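Local coordinates for arylamine n-acetyltransferase NAT (Mycobacterium tuberculosis, PDB 4BGF), which catalyses transfer of an acetyl group from acetyl-coenzyme A to arylamines, probably by way of an acetylated catalytic cysteine, at residues Asp19-Leu25 against Leu81-Tyr86; Arg87-Ala93 against His110-Thr116. Residue numbers count along the deposited sequence, not the author numbering.

Overall arrangement
Interaction 1 comes first along the chain: it brings the C-terminal end of helix 70-83 and the turn after it back onto the start of helix 22-35, closing a mostly helical loop of 55 residues. Tyr86, its principal side chain, leads directly into Arg87, where interaction 2 opens; residues 87-93 then pair with 110-116 around a connection of 16 residues. The two contacts therefore follow in series, neither enclosing nor crossing the other. Their centres lie about 14 Å apart, yet they touch: Tyr86 CD2 is 3.6 Å from Val115 CG1, and Leu81 CD1 is 3.6 Å from Val115 CG2. Together they tie the N-terminal helices to the middle of the seven-stranded antiparallel sheet.

Interaction 1. Residues Asp19-Leu25 against Leu81-Tyr86; sequences DPTLDVL and LAELGY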
loop_
_atom_site.group_PDB
_atom_site.type_symbol
_atom_site.label_atom_id
_atom_site.label_comp_id
_atom_site.label_asym_id
_atom_site.label_seq_id
_atom_site.Cartn_x
_atom_site.Cartn_y
_atom_site.Cartn_z
ATOM N N ASP A 19 -7.335 21.638 -2.300
ATOM C CA ASP A 19 -8.348 21.888 -1.292
ATOM C C ASP A 19 -8.808 20.532 -0.737
ATOM O O ASP A 19 -8.840 19.549 -1.462
ATOM C CB ASP A 19 -9.503 22.656 -1.927
ATOM C CG ASP A 19 -9.032 23.901 -2.712
ATOM O OD1 ASP A 19 -8.368 24.791 -2.123
ATOM O OD2 ASP A 19 -9.320 23.975 -3.932
ATOM N N PRO A 20 -9.149 20.473 0.558
ATOM C CA PRO A 20 -9.614 19.199 1.111
ATOM C C PRO A 20 -11.031 18.859 0.653
ATOM O O PRO A 20 -12.005 19.019 1.402
ATOM C CB PRO A 20 -9.571 19.450 2.604
ATOM C CG PRO A 20 -9.873 20.859 2.734
ATOM C CD PRO A 20 -9.195 21.542 1.570
ATOM N N THR A 21 -11.118 18.388 -0.589
ATOM C CA THR A 21 -12.375 17.995 -1.218
ATOM C C THR A 21 -12.272 16.484 -1.461
ATOM O O THR A 21 -11.193 15.919 -1.361
ATOM C CB THR A 21 -12.584 18.716 -2.603
ATOM O OG1 THR A 21 -11.931 17.968 -3.635
ATOM C CG2 THR A 21 -12.006 20.106 -2.619
ATOM N N LEU A 22 -13.389 15.848 -1.808
ATOM C CA LEU A 22 -13.415 14.449 -2.239
ATOM C C LEU A 22 -12.583 14.154 -3.500
ATOM O O LEU A 22 -11.858 13.157 -3.553
ATOM C CB LEU A 22 -14.862 14.029 -2.499
ATOM C CG LEU A 22 -15.130 12.601 -2.975
ATOM C CD1 LEU A 22 -14.420 11.544 -2.120
ATOM C CD2 LEU A 22 -16.599 12.379 -2.904
ATOM N N ASP A 23 -12.688 15.019 -4.506
ATOM C CA ASP A 23 -12.036 14.785 -5.793
ATOM C C ASP A 23 -10.537 14.954 -5.760
ATOM O O ASP A 23 -9.803 14.273 -6.466
ATOM C CB ASP A 23 -12.603 15.725 -6.809
ATOM C CG ASP A 23 -14.061 15.778 -6.725
ATOM O OD1 ASP A 23 -14.566 16.582 -5.905
ATOM O OD2 ASP A 23 -14.680 14.952 -7.418
ATOM N N VAL A 24 -10.072 15.870 -4.943
ATOM C CA VAL A 24 -8.663 15.896 -4.669
ATOM C C VAL A 24 -8.250 14.592 -3.944
ATOM O O VAL A 24 -7.164 14.080 -4.161
ATOM C CB VAL A 24 -8.327 17.149 -3.871
ATOM C CG1 VAL A 24 -6.915 17.102 -3.374
ATOM C CG2 VAL A 24 -8.531 18.350 -4.753
ATOM N N LEU A 25 -9.121 14.038 -3.116
ATOM C CA LEU A 25 -8.764 12.831 -2.412
ATOM C C LEU A 25 -8.657 11.693 -3.436
ATOM O O LEU A 25 -7.727 10.904 -3.406
ATOM C CB LEU A 25 -9.770 12.517 -1.295
ATOM C CG LEU A 25 -9.496 11.268 -0.452
ATOM C CD1 LEU A 25 -8.246 11.417 0.410
ATOM C CD2 LEU A 25 -10.705 10.925 0.382
ATOM N N LEU A 81 -2.518 14.259 3.714
ATOM C CA LEU A 81 -3.912 14.664 3.879
ATOM C C LEU A 81 -4.136 15.579 5.067
ATOM O O LEU A 81 -4.978 16.456 5.021
ATOM C CB LEU A 81 -4.818 13.454 3.996
ATOM C CG LEU A 81 -4.748 12.504 2.815
ATOM C CD1 LEU A 81 -5.701 11.397 3.052
ATOM C CD2 LEU A 81 -5.090 13.218 1.536
ATOM N N ALA A 82 -3.376 15.376 6.126
ATOM C CA ALA A 82 -3.462 16.240 7.282
ATOM C C ALA A 82 -2.938 17.627 6.947
ATOM O O ALA A 82 -3.563 18.605 7.275
ATOM C CB ALA A 82 -2.703 15.644 8.401
ATOM N N GLU A 83 -1.806 17.710 6.263
ATOM C CA GLU A 83 -1.219 18.994 5.855
ATOM C C GLU A 83 -2.113 19.799 4.915
ATOM O O GLU A 83 -1.931 21.004 4.756
ATOM C CB GLU A 83 0.133 18.794 5.164
ATOM N N LEU A 84 -3.077 19.141 4.295
ATOM C CA LEU A 84 -3.956 19.814 3.367
ATOM C C LEU A 84 -5.259 20.244 4.009
ATOM O O LEU A 84 -6.050 20.920 3.368
ATOM C CB LEU A 84 -4.247 18.886 2.195
ATOM C CG LEU A 84 -3.129 18.798 1.160
ATOM C CD1 LEU A 84 -3.508 17.782 0.159
ATOM C CD2 LEU A 84 -2.870 20.110 0.483
ATOM N N GLY A 85 -5.490 19.837 5.255
ATOM C CA GLY A 85 -6.749 20.108 5.929
ATOM C C GLY A 85 -7.752 18.962 6.032
ATOM O O GLY A 85 -8.907 19.205 6.361
ATOM N N TYR A 86 -7.332 17.728 5.767
ATOM C CA TYR A 86 -8.191 16.563 5.996
ATOM C C TYR A 86 -8.030 16.139 7.453
ATOM O O TYR A 86 -7.031 16.455 8.074
ATOM C CB TYR A 86 -7.818 15.384 5.084
ATOM C CG TYR A 86 -8.015 15.595 3.592
ATOM C CD1 TYR A 86 -7.101 16.335 2.833
ATOM C CD2 TYR A 86 -9.083 15.030 2.933
ATOM C CE1 TYR A 86 -7.248 16.501 1.500
ATOM C CE2 TYR A 86 -9.242 15.222 1.570
ATOM C CZ TYR A 86 -8.321 15.951 0.865
ATOM O OH TYR A 86 -8.482 16.142 -0.477
#
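A helix N-terminus meets a helix C-terminus here: the N-capped start of one helix, with Thr21 at the N-cap, packs beside the Schellman motif at Gly85 that ends another, and the Tyr86 side chain bridges them. Thr21 OG1 accepts from Val24 N at 3.1 Å, capping helix 22-35. Just before it, Pro20 centres an inverse gamma turn in which Thr21 N donates to Asp19 O at 2.7 Å. At the other end, helix 70-83 closes with Gly85 N to Ala82 O at 3.1 Å and Tyr86 N to Leu81 O at 2.8 Å. Gly85 has a positive phi of 103°, at which a side chain would jam against the preceding carbonyl; a CB would also sit 3.5 Å from Pro20 CG. With no side chain, Gly85 leaves room for the Pro20 ring, and the CA atoms of Pro20 and Gly85 are 5.7 Å apart.

Tyr86 reaches across to the first turn of helix 22-35, where its OH donates to Thr21 O at 2.9 Å. Thr21 O also takes a weak bond from Leu25 N at 3.3 Å. Pro20 lies over one face of the phenol ring, its CB 4.0 Å from the centroid in a CH-pi contact. Deeper in, Leu25 CB lies 4.0 Å from Tyr86 CE2, and Leu25 CD1 meets Leu81 CD1 at 3.7 Å. Leu25 continues onto Val126 and Pro138, while Leu81 and Tyr86 rest on Val115. An N-capped helix start and a Schellman helix end, joined through the tyrosine after the glycine, here place the N-terminal helical region of the arylamine N-acetyltransferase fold beside its beta sheet.

Interaction 2. Residues Arg87-Ala93 against His110-Thr116; sequences RVRRFAA and HTLLGVT
Backbone hydrogen bonds join residues 87-93 of strand 87-95 to antiparallel strand 110-116 in four hydrogen-bonded pairs (first residue's N to second's O, then O to N): Arg87-Thr116 (2.9, 3.0 Å), Arg89-Gly114 (3.1, 2.9 Å), Phe91-Leu112 (2.9, 3.1 Å) and Ala93-His110 (2.7, 3.0 Å). Non-hydrogen-bonded pairs Val88-Val115, Arg90-Leu113 and Ala92-Thr111 alternate with them. The segments' N-to-C directions differ by 146°, their axes 4.4 Å apart. Thr111 OG1 (chi1 t) donates to Phe91 O at 2.7 Å and accepts from a water at 2.8 Å, which accepts from Arg90 NH1 at 3.0 Å; Arg90 also bonds Asn74 and Gly75. On the Phe91 face, the ring (chi1 m) brings CE2 to 3.5 Å from Gly114 CA, where a CB would clash. Leu112 CD2 packs 3.8 Å from Ala93 CB. On the other face, Val88 CG1 meets Leu113 CD2 at 4.0 Å. His110 (chi1 t) bonds Asp127 and touches Cys70, consistent with the family's Cys-His-Asp triad: the paired backbone anchors a probable catalytic histidine.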
loop_
_atom_site.group_PDB
_atom_site.type_symbol
_atom_site.label_atom_id
_atom_site.label_comp_id
_atom_site.label_asym_id
_atom_site.label_seq_id
_atom_site.Cartn_x
_atom_site.Cartn_y
_atom_site.Cartn_z
ATOM N N ARG A 87 -9.022 15.449 8.002
ATOM C CA ARG A 87 -8.901 14.871 9.334
ATOM C C ARG A 87 -8.563 13.417 9.181
ATOM O O ARG A 87 -9.350 12.681 8.624
ATOM C CB ARG A 87 -10.196 14.995 10.118
ATOM C CG ARG A 87 -10.176 14.266 11.453
ATOM C CD ARG A 87 -9.850 15.197 12.578
ATOM N NE ARG A 87 -10.172 14.624 13.872
ATOM C CZ ARG A 87 -11.401 14.326 14.283
ATOM N NH1 ARG A 87 -12.455 14.537 13.500
ATOM N NH2 ARG A 87 -11.573 13.810 15.490
ATOM N N VAL A 88 -7.403 13.011 9.689
ATOM C CA VAL A 88 -6.889 11.660 9.487
ATOM C C VAL A 88 -6.803 10.850 10.784
ATOM O O VAL A 88 -6.079 11.209 11.689
ATOM C CB VAL A 88 -5.462 11.698 8.849
ATOM C CG1 VAL A 88 -4.967 10.276 8.466
ATOM C CG2 VAL A 88 -5.399 12.641 7.655
ATOM N N ARG A 89 -7.536 9.741 10.839
ATOM C CA ARG A 89 -7.459 8.776 11.929
ATOM C C ARG A 89 -6.824 7.494 11.397
ATOM O O ARG A 89 -7.309 6.921 10.442
ATOM C CB ARG A 89 -8.865 8.486 12.439
ATOM C CG ARG A 89 -9.557 9.687 13.093
ATOM C CD ARG A 89 -10.779 9.302 13.871
ATOM N NE ARG A 89 -11.923 8.939 13.035
ATOM C CZ ARG A 89 -12.807 9.804 12.539
ATOM N NH1 ARG A 89 -12.689 11.109 12.764
ATOM N NH2 ARG A 89 -13.820 9.363 11.801
ATOM N N ARG A 90 -5.742 7.032 12.002
ATOM C CA ARG A 90 -5.097 5.820 11.511
ATOM C C ARG A 90 -5.649 4.547 12.178
ATOM O O ARG A 90 -5.744 4.481 13.406
ATOM C CB ARG A 90 -3.608 5.937 11.749
ATOM C CG ARG A 90 -2.995 7.027 10.952
ATOM C CD ARG A 90 -1.654 7.401 11.489
ATOM N NE ARG A 90 -1.028 8.488 10.743
ATOM C CZ ARG A 90 -0.472 8.372 9.543
ATOM N NH1 ARG A 90 -0.479 7.228 8.891
ATOM N NH2 ARG A 90 0.084 9.414 8.988
ATOM N N PHE A 91 -5.962 3.531 11.353
ATOM C CA PHE A 91 -6.562 2.264 11.801
ATOM C C PHE A 91 -5.600 1.098 11.641
ATOM O O PHE A 91 -4.716 1.141 10.783
ATOM C CB PHE A 91 -7.817 1.931 10.971
ATOM C CG PHE A 91 -8.912 2.965 11.069
ATOM C CD1 PHE A 91 -9.143 3.661 12.262
ATOM C CD2 PHE A 91 -9.699 3.254 9.972
ATOM C CE1 PHE A 91 -10.145 4.608 12.352
ATOM C CE2 PHE A 91 -10.701 4.207 10.045
ATOM C CZ PHE A 91 -10.916 4.889 11.237
ATOM N N ALA A 92 -5.771 0.063 12.470
ATOM C CA ALA A 92 -5.009 -1.184 12.357
ATOM C C ALA A 92 -5.870 -2.269 11.719
ATOM O O ALA A 92 -7.082 -2.241 11.855
ATOM C CB ALA A 92 -4.555 -1.629 13.704
ATOM N N ALA A 93 -5.256 -3.221 11.028
ATOM C CA ALA A 93 -6.014 -4.296 10.386
ATOM C C ALA A 93 -5.271 -5.642 10.308
ATOM O O ALA A 93 -4.047 -5.683 10.265
ATOM C CB ALA A 93 -6.415 -3.837 9.005
ATOM N N HIS A 110 -1.399 -4.688 9.357
ATOM C CA HIS A 110 -1.837 -3.773 8.333
ATOM C C HIS A 110 -2.405 -2.468 8.954
ATOM O O HIS A 110 -2.883 -2.457 10.077
ATOM C CB HIS A 110 -2.856 -4.443 7.417
ATOM C CG HIS A 110 -3.260 -3.586 6.267
ATOM N ND1 HIS A 110 -2.357 -3.134 5.334
ATOM C CD2 HIS A 110 -4.458 -3.061 5.927
ATOM C CE1 HIS A 110 -2.982 -2.382 4.453
ATOM N NE2 HIS A 110 -4.255 -2.327 4.784
ATOM N N THR A 111 -2.301 -1.377 8.217
ATOM C CA THR A 111 -2.796 -0.112 8.663
ATOM C C THR A 111 -3.399 0.573 7.460
ATOM O O THR A 111 -2.872 0.460 6.355
ATOM C CB THR A 111 -1.670 0.736 9.303
ATOM O OG1 THR A 111 -2.225 1.909 9.923
ATOM C CG2 THR A 111 -0.648 1.147 8.304
ATOM N N LEU A 112 -4.539 1.216 7.675
ATOM C CA LEU A 112 -5.192 2.044 6.675
ATOM C C LEU A 112 -5.618 3.386 7.357
ATOM O O LEU A 112 -5.237 3.650 8.497
ATOM C CB LEU A 112 -6.414 1.311 6.104
ATOM C CG LEU A 112 -7.525 0.953 7.115
ATOM C CD1 LEU A 112 -8.830 0.906 6.450
ATOM C CD2 LEU A 112 -7.287 -0.364 7.885
ATOM N N LEU A 113 -6.423 4.198 6.669
ATOM C CA LEU A 113 -6.829 5.534 7.146
ATOM C C LEU A 113 -8.320 5.692 7.090
ATOM O O LEU A 113 -8.958 5.152 6.197
ATOM C CB LEU A 113 -6.263 6.651 6.272
ATOM C CG LEU A 113 -4.779 6.558 5.995
ATOM C CD1 LEU A 113 -4.391 7.685 5.046
ATOM C CD2 LEU A 113 -3.980 6.559 7.300
ATOM N N GLY A 114 -8.862 6.465 8.037
ATOM C CA GLY A 114 -10.235 6.943 7.985
ATOM C C GLY A 114 -10.227 8.463 7.909
ATOM O O GLY A 114 -9.813 9.117 8.854
ATOM N N VAL A 115 -10.697 9.014 6.792
ATOM C CA VAL A 115 -10.492 10.416 6.463
ATOM C C VAL A 115 -11.833 11.149 6.411
ATOM O O VAL A 115 -12.794 10.621 5.864
ATOM C CB VAL A 115 -9.700 10.557 5.108
ATOM C CG1 VAL A 115 -9.860 11.924 4.471
ATOM C CG2 VAL A 115 -8.221 10.242 5.325
ATOM N N THR A 116 -11.897 12.334 7.032
ATOM C CA THR A 116 -12.998 13.269 6.818
ATOM C C THR A 116 -12.446 14.590 6.295
ATOM O O THR A 116 -11.241 14.814 6.305
ATOM C CB THR A 116 -13.859 13.520 8.072
ATOM O OG1 THR A 116 -13.047 14.028 9.134
ATOM C CG2 THR A 116 -14.539 12.243 8.498
HETATM O O HOH W 1 -1.028 4.260 8.964
#